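PDB 3BDK: mannonate dehydratase from Streptococcus suis, which probably catalyses the dehydration of D-mannonate to 2-dehydro-3-deoxy-D-gluconate and water, a step in pentose and glucuronate interconversion that uses iron(II) or manganese(II). Local coordinates for residues Thr50-Val55 with Glu64-Leu69; Leu246-His251 with Leu277-Ile282; Met272-Leu277 with Val315-Asp320. All blocks are in the same frame, centred on the assembly; numbering follows the deposited sequence.

Interaction 1. Residues Thr50-Val55 with Glu64-Leu69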
# COMPACT_ATOMS: atom_id res chain seq x y z
N THR A 50 -17.84 -9.83 -5.76
CA THR A 50 -18.30 -9.92 -7.14
C THR A 50 -19.82 -10.13 -7.22
O THR A 50 -20.50 -10.22 -6.20
CB THR A 50 -17.56 -11.05 -7.91
OG1 THR A 50 -17.98 -11.07 -9.29
CG2 THR A 50 -17.82 -12.40 -7.26
N ALA A 51 -20.31 -10.20 -8.45
CA ALA A 51 -21.72 -10.41 -8.70
C ALA A 51 -21.85 -11.21 -9.99
O ALA A 51 -20.85 -11.45 -10.69
CB ALA A 51 -22.43 -9.08 -8.83
N VAL A 52 -23.08 -11.62 -10.30
CA VAL A 52 -23.43 -12.35 -11.52
C VAL A 52 -23.76 -11.35 -12.64
O VAL A 52 -24.42 -10.34 -12.40
CB VAL A 52 -24.62 -13.33 -11.24
CG1 VAL A 52 -25.15 -13.94 -12.51
CG2 VAL A 52 -24.19 -14.43 -10.28
N TYR A 53 -23.31 -11.63 -13.86
CA TYR A 53 -23.44 -10.64 -14.93
C TYR A 53 -24.24 -11.03 -16.18
O TYR A 53 -24.37 -10.23 -17.11
CB TYR A 53 -22.05 -10.10 -15.29
CG TYR A 53 -21.56 -9.09 -14.27
CD1 TYR A 53 -22.16 -7.82 -14.18
CD2 TYR A 53 -20.53 -9.40 -13.37
CE1 TYR A 53 -21.75 -6.89 -13.23
CE2 TYR A 53 -20.10 -8.47 -12.41
CZ TYR A 53 -20.72 -7.22 -12.36
OH TYR A 53 -20.32 -6.28 -11.43
N ASP A 54 -24.82 -12.22 -16.16
CA ASP A 54 -25.54 -12.77 -17.32
C ASP A 54 -27.06 -12.95 -17.11
O ASP A 54 -27.73 -13.65 -17.88
CB ASP A 54 -24.88 -14.10 -17.78
CG ASP A 54 -24.59 -15.06 -16.62
OD1 ASP A 54 -24.46 -14.62 -15.45
OD2 ASP A 54 -24.48 -16.28 -16.88
N VAL A 55 -27.58 -12.32 -16.05
CA VAL A 55 -29.03 -12.28 -15.80
C VAL A 55 -29.49 -10.81 -15.79
O VAL A 55 -28.99 -10.03 -14.99
CB VAL A 55 -29.42 -13.06 -14.52
CG1 VAL A 55 -28.38 -12.91 -13.43
CG2 VAL A 55 -30.81 -12.64 -14.01
N GLU A 64 -26.70 -22.08 -10.05
CA GLU A 64 -25.75 -22.43 -11.14
C GLU A 64 -24.77 -21.29 -11.51
O GLU A 64 -23.62 -21.55 -11.88
CB GLU A 64 -26.52 -22.89 -12.40
CG GLU A 64 -26.81 -24.40 -12.51
CD GLU A 64 -27.06 -25.09 -11.16
OE1 GLU A 64 -26.10 -25.19 -10.36
OE2 GLU A 64 -28.21 -25.53 -10.91
N ASN A 65 -25.24 -20.05 -11.41
CA ASN A 65 -24.46 -18.90 -11.81
C ASN A 65 -23.55 -18.37 -10.71
O ASN A 65 -22.43 -17.92 -10.98
CB ASN A 65 -25.40 -17.78 -12.26
CG ASN A 65 -25.86 -17.96 -13.68
OD1 ASN A 65 -26.51 -18.95 -14.03
ND2 ASN A 65 -25.54 -16.98 -14.51
N ILE A 66 -24.02 -18.43 -9.48
CA ILE A 66 -23.25 -17.92 -8.36
C ILE A 66 -22.24 -18.98 -7.91
O ILE A 66 -21.13 -18.65 -7.49
CB ILE A 66 -24.16 -17.39 -7.19
CG1 ILE A 66 -24.35 -18.42 -6.08
CG2 ILE A 66 -25.52 -16.89 -7.72
CD1 ILE A 66 -23.48 -18.17 -4.91
N LEU A 67 -22.63 -20.25 -8.03
CA LEU A 67 -21.73 -21.36 -7.78
C LEU A 67 -20.56 -21.35 -8.76
O LEU A 67 -19.40 -21.45 -8.34
CB LEU A 67 -22.46 -22.70 -7.88
CG LEU A 67 -23.35 -23.13 -6.71
CD1 LEU A 67 -24.20 -24.35 -7.11
CD2 LEU A 67 -22.55 -23.39 -5.43
N GLU A 68 -20.85 -21.19 -10.06
CA GLU A 68 -19.81 -21.25 -11.08
C GLU A 68 -18.75 -20.14 -10.95
O GLU A 68 -17.64 -20.25 -11.50
CB GLU A 68 -20.40 -21.31 -12.50
CG GLU A 68 -20.47 -19.98 -13.24
CD GLU A 68 -20.56 -20.15 -14.75
OE1 GLU A 68 -21.37 -21.00 -15.21
OE2 GLU A 68 -19.85 -19.43 -15.48
N LEU A 69 -19.08 -19.08 -10.21
CA LEU A 69 -18.12 -18.02 -9.90
C LEU A 69 -17.44 -18.28 -8.57
O LEU A 69 -16.27 -17.93 -8.39
CB LEU A 69 -18.79 -16.64 -9.92
CG LEU A 69 -19.48 -16.15 -11.22
CD1 LEU A 69 -19.77 -14.65 -11.14
CD2 LEU A 69 -18.69 -16.49 -12.50
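Val52 and Ile66 mark the closest pass of the two backbones, with 6.4 Å between their CA atoms. Residues Thr50-Val55 carry the chain out of strand 47-50 into the loop beyond it, and Glu64-Leu69 forms part of helix 63-74. The contact belongs to the first strand-loop-helix unit of a xylose isomerase-like TIM barrel. The strand lies in the parallel inner sheet, and the loop folds back against the helix outside it. Ala51 directs its side chain away from the helix; that side chain is about 8 Å from the bound D-mannose.

Val52 fills the middle of the contact and meets two helix residues with its two methyls. CG1 is anti to the backbone N (chi1 171°), which sets it beside the amide end of Asn65, 3.7 Å from Asn65 ND2. CG2 goes to the next residue along the helix and packs at 3.8 Å on Ile66 CG2. Val52 crosses both partners at about a right angle. The rest of Ile66 leads away from the loop, where its side chain touches Ala116 and Ile118. One turn after Asn65, Leu69 lays its CD1 methyl 3.4 Å from Ala51 O, so its main neighbour across the contact is a backbone carbonyl. Thr50 OG1, which faces the same methyl more loosely, is hydrogen-bonded to Trp27 O.

The polar part lies on the exposed side, where Asp54 and Asn65 approach from opposite directions. Their carboxylate and amide planes are 35° apart. Asn65 ND2 gives a weak hydrogen bond to Asp54 OD2 at 2.7 Å, strongly bent, with an N-H...O angle of 117°. The carboxylate meets the amide nitrogen with both oxygens almost equally near, Asp54 OD1 being 2.8 Å from Asn65 ND2.

Interaction 2. Residues Leu246-His251 with Leu277-Ile282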
# COMPACT_ATOMS: atom_id res chain seq x y z
N LEU A 246 -36.20 1.13 9.66
CA LEU A 246 -37.17 0.45 8.78
C LEU A 246 -37.38 -1.03 9.13
O LEU A 246 -38.36 -1.66 8.71
CB LEU A 246 -36.75 0.54 7.31
CG LEU A 246 -36.59 1.91 6.63
CD1 LEU A 246 -35.86 1.77 5.31
CD2 LEU A 246 -37.94 2.57 6.43
N TYR A 247 -36.45 -1.57 9.91
CA TYR A 247 -36.40 -2.98 10.25
C TYR A 247 -35.21 -3.16 11.18
O TYR A 247 -34.12 -3.56 10.74
CB TYR A 247 -36.21 -3.81 8.98
CG TYR A 247 -36.57 -5.26 9.11
CD1 TYR A 247 -35.64 -6.19 9.57
CD2 TYR A 247 -37.83 -5.72 8.73
CE1 TYR A 247 -35.97 -7.55 9.67
CE2 TYR A 247 -38.17 -7.07 8.83
CZ TYR A 247 -37.24 -7.97 9.31
OH TYR A 247 -37.58 -9.29 9.40
N ASP A 248 -35.41 -2.83 12.46
CA ASP A 248 -34.35 -2.85 13.46
C ASP A 248 -33.81 -4.26 13.70
O ASP A 248 -34.14 -4.93 14.69
CB ASP A 248 -34.83 -2.23 14.77
CG ASP A 248 -33.71 -2.09 15.78
OD1 ASP A 248 -32.91 -1.16 15.66
OD2 ASP A 248 -33.62 -2.94 16.70
N SER A 249 -32.98 -4.70 12.76
CA SER A 249 -32.41 -6.04 12.77
C SER A 249 -30.98 -5.99 12.24
O SER A 249 -30.71 -5.36 11.21
CB SER A 249 -33.25 -6.99 11.92
OG SER A 249 -32.55 -8.19 11.63
N GLU A 250 -30.07 -6.66 12.94
CA GLU A 250 -28.66 -6.64 12.57
C GLU A 250 -28.41 -7.07 11.11
O GLU A 250 -27.42 -6.68 10.53
CB GLU A 250 -27.81 -7.35 13.65
CG GLU A 250 -27.38 -6.36 14.81
CD GLU A 250 -27.72 -6.79 16.29
OE1 GLU A 250 -28.84 -7.29 16.58
OE2 GLU A 250 -26.86 -6.55 17.19
N HIS A 251 -29.35 -7.79 10.51
CA HIS A 251 -29.33 -8.18 9.07
C HIS A 251 -29.74 -7.07 8.08
O HIS A 251 -29.64 -7.25 6.86
CB HIS A 251 -30.25 -9.39 8.86
CG HIS A 251 -29.64 -10.69 9.30
ND1 HIS A 251 -29.23 -10.92 10.59
CD2 HIS A 251 -29.37 -11.82 8.60
CE1 HIS A 251 -28.73 -12.14 10.68
NE2 HIS A 251 -28.81 -12.71 9.49
N LEU A 277 -21.53 1.72 14.20
CA LEU A 277 -20.84 0.63 14.88
C LEU A 277 -21.52 0.32 16.22
O LEU A 277 -21.78 -0.84 16.50
CB LEU A 277 -19.35 0.93 15.09
CG LEU A 277 -18.38 0.92 13.90
CD1 LEU A 277 -17.08 1.51 14.35
CD2 LEU A 277 -18.18 -0.45 13.27
N LYS A 278 -21.79 1.34 17.03
CA LYS A 278 -22.49 1.16 18.32
C LYS A 278 -23.82 0.45 18.13
O LYS A 278 -24.32 -0.17 19.06
CB LYS A 278 -22.74 2.49 19.01
CG LYS A 278 -21.52 3.17 19.57
CD LYS A 278 -21.88 4.45 20.33
CE LYS A 278 -20.77 4.80 21.33
NZ LYS A 278 -20.95 6.08 22.10
N ARG A 279 -24.39 0.52 16.94
CA ARG A 279 -25.63 -0.19 16.70
C ARG A 279 -25.43 -1.56 16.05
O ARG A 279 -26.40 -2.22 15.70
CB ARG A 279 -26.60 0.66 15.87
CG ARG A 279 -27.27 1.76 16.70
CD ARG A 279 -28.44 2.37 15.97
NE ARG A 279 -29.56 1.44 15.78
CZ ARG A 279 -30.71 1.76 15.19
NH1 ARG A 279 -31.66 0.85 15.06
NH2 ARG A 279 -30.93 2.99 14.74
N ASN A 280 -24.17 -1.98 15.91
CA ASN A 280 -23.83 -3.22 15.21
C ASN A 280 -24.45 -3.25 13.81
O ASN A 280 -25.11 -4.22 13.42
CB ASN A 280 -24.23 -4.47 16.04
CG ASN A 280 -23.58 -5.77 15.52
OD1 ASN A 280 -22.36 -5.91 15.53
ND2 ASN A 280 -24.41 -6.72 15.06
N ARG A 281 -24.23 -2.19 13.05
CA ARG A 281 -24.95 -2.07 11.80
C ARG A 281 -24.08 -1.85 10.56
O ARG A 281 -24.58 -1.55 9.47
CB ARG A 281 -26.06 -1.00 11.92
CG ARG A 281 -27.32 -1.46 12.68
CD ARG A 281 -27.80 -2.84 12.18
NE ARG A 281 -29.05 -3.31 12.79
CZ ARG A 281 -29.18 -3.69 14.06
NH1 ARG A 281 -28.15 -3.64 14.89
NH2 ARG A 281 -30.36 -4.12 14.49
N ILE A 282 -22.77 -2.01 10.73
CA ILE A 282 -21.88 -2.02 9.58
C ILE A 282 -21.71 -3.47 9.14
O ILE A 282 -21.15 -4.27 9.89
CB ILE A 282 -20.52 -1.37 9.88
CG1 ILE A 282 -20.69 0.01 10.50
CG2 ILE A 282 -19.70 -1.29 8.61
CD1 ILE A 282 -19.57 1.00 10.15
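Asp248 and Arg279 form the main salt bridge of this surface contact. It joins the loop before strand 252-257 to the turn between helix 269-278 and strand 282-286. Both connections lead into barrel strands at their N-terminal ends, the side of a TIM barrel away from the active site. Asp248 OD1 meets Arg279 NH1 at the guanidinium edge, and the two flat groups are nearly coplanar (28° apart). The modelled 2.4 Å between these two, Asp248 OD1 and Arg279 NH1, is very short, so the exact value is doubtful. Arg279 NH2 is also hydrogen-bonded to Tyr275 OH and Asn245 OD1. A second charge pair, Glu250 with Arg281, is long, and the place of Arg281 NH1 is uncertain.

The hydrogen bonds are weak. Arg281 NE donates to Ser249 O at 3.1 Å with a bent angle of 124°. Asn280 ND2 donates to Glu250 OE2 at 3.3 Å. Asn280 is the C-prime residue of the Schellman motif that ends the helix (phi 53°), and its side chain points to this loop.

The packing centres on Arg281. Glu250 CA sits over one face of its guanidinium, 3.3 Å above the plane. Arg281 NH2 comes 3.0 Å from Glu250 N, a meeting of two donors and not a bond.

The join is therefore mostly polar: one salt bridge, weak hydrogen bonds, and the guanidinium of Arg281 beneath Glu250 CA. Arg281 is buried, and the acids Asp248 and Glu250 nearby probably help to offset its charge.

Interaction 3. Residues Met272-Leu277 with Val315-Asp320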
# COMPACT_ATOMS: atom_id res chain seq x y z
N MET A 272 -20.31 9.27 11.85
CA MET A 272 -21.26 8.39 11.20
C MET A 272 -20.84 6.92 11.32
O MET A 272 -21.65 6.01 11.56
CB MET A 272 -21.42 8.77 9.74
CG MET A 272 -22.56 9.72 9.48
SD MET A 272 -22.91 9.74 7.72
CE MET A 272 -21.64 10.86 7.20
N THR A 273 -19.54 6.73 11.15
CA THR A 273 -18.91 5.43 11.31
C THR A 273 -19.15 4.94 12.74
O THR A 273 -19.74 3.88 12.91
CB THR A 273 -17.45 5.51 10.89
OG1 THR A 273 -17.41 5.71 9.47
CG2 THR A 273 -16.68 4.23 11.22
N GLU A 274 -18.75 5.72 13.74
CA GLU A 274 -18.96 5.30 15.13
C GLU A 274 -20.44 5.03 15.46
O GLU A 274 -20.79 3.92 15.89
CB GLU A 274 -18.34 6.28 16.11
CG GLU A 274 -18.43 5.84 17.56
CD GLU A 274 -17.37 6.47 18.45
OE1 GLU A 274 -17.00 7.66 18.27
OE2 GLU A 274 -16.89 5.73 19.35
N TYR A 275 -21.31 6.02 15.25
CA TYR A 275 -22.73 5.81 15.49
C TYR A 275 -23.18 4.41 15.04
O TYR A 275 -23.80 3.68 15.82
CB TYR A 275 -23.63 6.88 14.83
CG TYR A 275 -25.08 6.48 14.90
CD1 TYR A 275 -25.83 6.69 16.07
CD2 TYR A 275 -25.68 5.81 13.84
CE1 TYR A 275 -27.15 6.26 16.17
CE2 TYR A 275 -27.01 5.38 13.92
CZ TYR A 275 -27.74 5.60 15.09
OH TYR A 275 -29.06 5.16 15.14
N ALA A 276 -22.87 4.05 13.80
CA ALA A 276 -23.39 2.84 13.17
C ALA A 276 -22.77 1.59 13.73
O ALA A 276 -23.38 0.52 13.71
CB ALA A 276 -23.16 2.91 11.68
N LEU A 277 -21.53 1.72 14.20
CA LEU A 277 -20.84 0.63 14.88
C LEU A 277 -21.52 0.32 16.22
O LEU A 277 -21.78 -0.84 16.50
CB LEU A 277 -19.35 0.93 15.09
CG LEU A 277 -18.38 0.92 13.90
CD1 LEU A 277 -17.08 1.51 14.35
CD2 LEU A 277 -18.18 -0.45 13.27
N VAL A 315 -10.26 3.31 10.51
CA VAL A 315 -9.76 1.96 10.81
C VAL A 315 -9.58 1.73 12.31
O VAL A 315 -9.91 0.66 12.80
CB VAL A 315 -8.45 1.66 10.03
CG1 VAL A 315 -7.48 2.76 10.22
CG2 VAL A 315 -7.81 0.35 10.48
N LYS A 316 -9.08 2.72 13.03
CA LYS A 316 -9.04 2.69 14.48
C LYS A 316 -10.39 2.31 15.10
O LYS A 316 -10.43 1.43 15.94
CB LYS A 316 -8.58 4.03 15.04
CG LYS A 316 -8.54 4.11 16.55
CD LYS A 316 -7.69 5.32 16.96
CE LYS A 316 -7.24 5.23 18.42
NZ LYS A 316 -8.39 5.41 19.33
N LEU A 317 -11.47 2.96 14.67
CA LEU A 317 -12.81 2.68 15.20
C LEU A 317 -13.21 1.25 14.90
O LEU A 317 -13.75 0.55 15.77
CB LEU A 317 -13.85 3.64 14.59
CG LEU A 317 -13.91 5.10 15.06
CD1 LEU A 317 -14.49 5.97 13.98
CD2 LEU A 317 -14.70 5.24 16.34
N LEU A 318 -12.94 0.80 13.67
CA LEU A 318 -13.18 -0.58 13.28
C LEU A 318 -12.46 -1.54 14.23
O LEU A 318 -12.97 -2.63 14.56
CB LEU A 318 -12.68 -0.80 11.86
CG LEU A 318 -13.41 -0.23 10.64
CD1 LEU A 318 -12.68 -0.72 9.41
CD2 LEU A 318 -14.90 -0.61 10.57
N VAL A 319 -11.28 -1.12 14.68
CA VAL A 319 -10.51 -1.85 15.65
C VAL A 319 -11.20 -1.75 17.01
O VAL A 319 -11.73 -2.74 17.50
CB VAL A 319 -9.04 -1.34 15.65
CG1 VAL A 319 -8.30 -1.68 16.95
CG2 VAL A 319 -8.29 -1.84 14.41
N ASP A 320 -11.24 -0.55 17.59
CA ASP A 320 -11.91 -0.29 18.87
C ASP A 320 -13.25 -1.02 19.10
O ASP A 320 -13.59 -1.39 20.22
CB ASP A 320 -12.11 1.21 19.07
CG ASP A 320 -10.83 1.93 19.51
OD1 ASP A 320 -9.86 1.27 19.94
OD2 ASP A 320 -10.80 3.18 19.44
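Leu317 packs against Thr273, Glu274 and Leu277, and so joins two neighbouring outer helices of the TIM barrel. Helices 269-278 and 311-320 run nearly parallel here. The axes of the two short segments are 10.0 Å apart and cross at -16°.

The buried, apolar side faces the barrel. Leu277 CD1 rests on the backbone and the root of Leu317, 3.7 Å from Leu317 O and 3.9 Å from Leu317 CB. Deeper in, Leu277 CD2 meets Leu318 CD2 more loosely, at 4.3 Å. Trp323 touches both of these leucines. Earlier on the same helix, Thr273 CG2 takes Leu317 CD1 at 3.9 Å. Its methyl is anti to the backbone N (chi1 of OG1 -68°), while OG1 bonds back to Val269 O. Thr273 also touches Met256 of strand 252-257, which ties the helix to the inner sheet.

The other side is partly exposed and polar at its rim, though packed just as closely. There OE2 of Glu274 and OD2 of Asp320, like charges that do not meet, are 6.6 Å apart. Glu274 OE2 is hydrogen-bonded to Tyr321 OH, just past the end of the second helix. The Glu274 chain is extended and crosses Leu317 at about a right angle. Leu317 CD2 lies against this chain, 3.6 Å from Glu274 CD.

All three contacts belong to one TIM barrel, and interaction 1 comes first along the chain. It lies in the first strand-loop-helix unit, far from the others: its centre is 28 Å from that of interaction 2 and 32 Å from that of interaction 3, on the other side of the chain's centre from the latter. Interactions 2 and 3 are neighbours, 13 Å between centres. They share Leu277 and helix 269-278, and their segments alternate in sequence. Arg281 N probably bonds to Ala276 O between them. Contacts thus form both along the flank of this helix and at the turn that follows it, while residues 50-55 border the substrate end of the barrel.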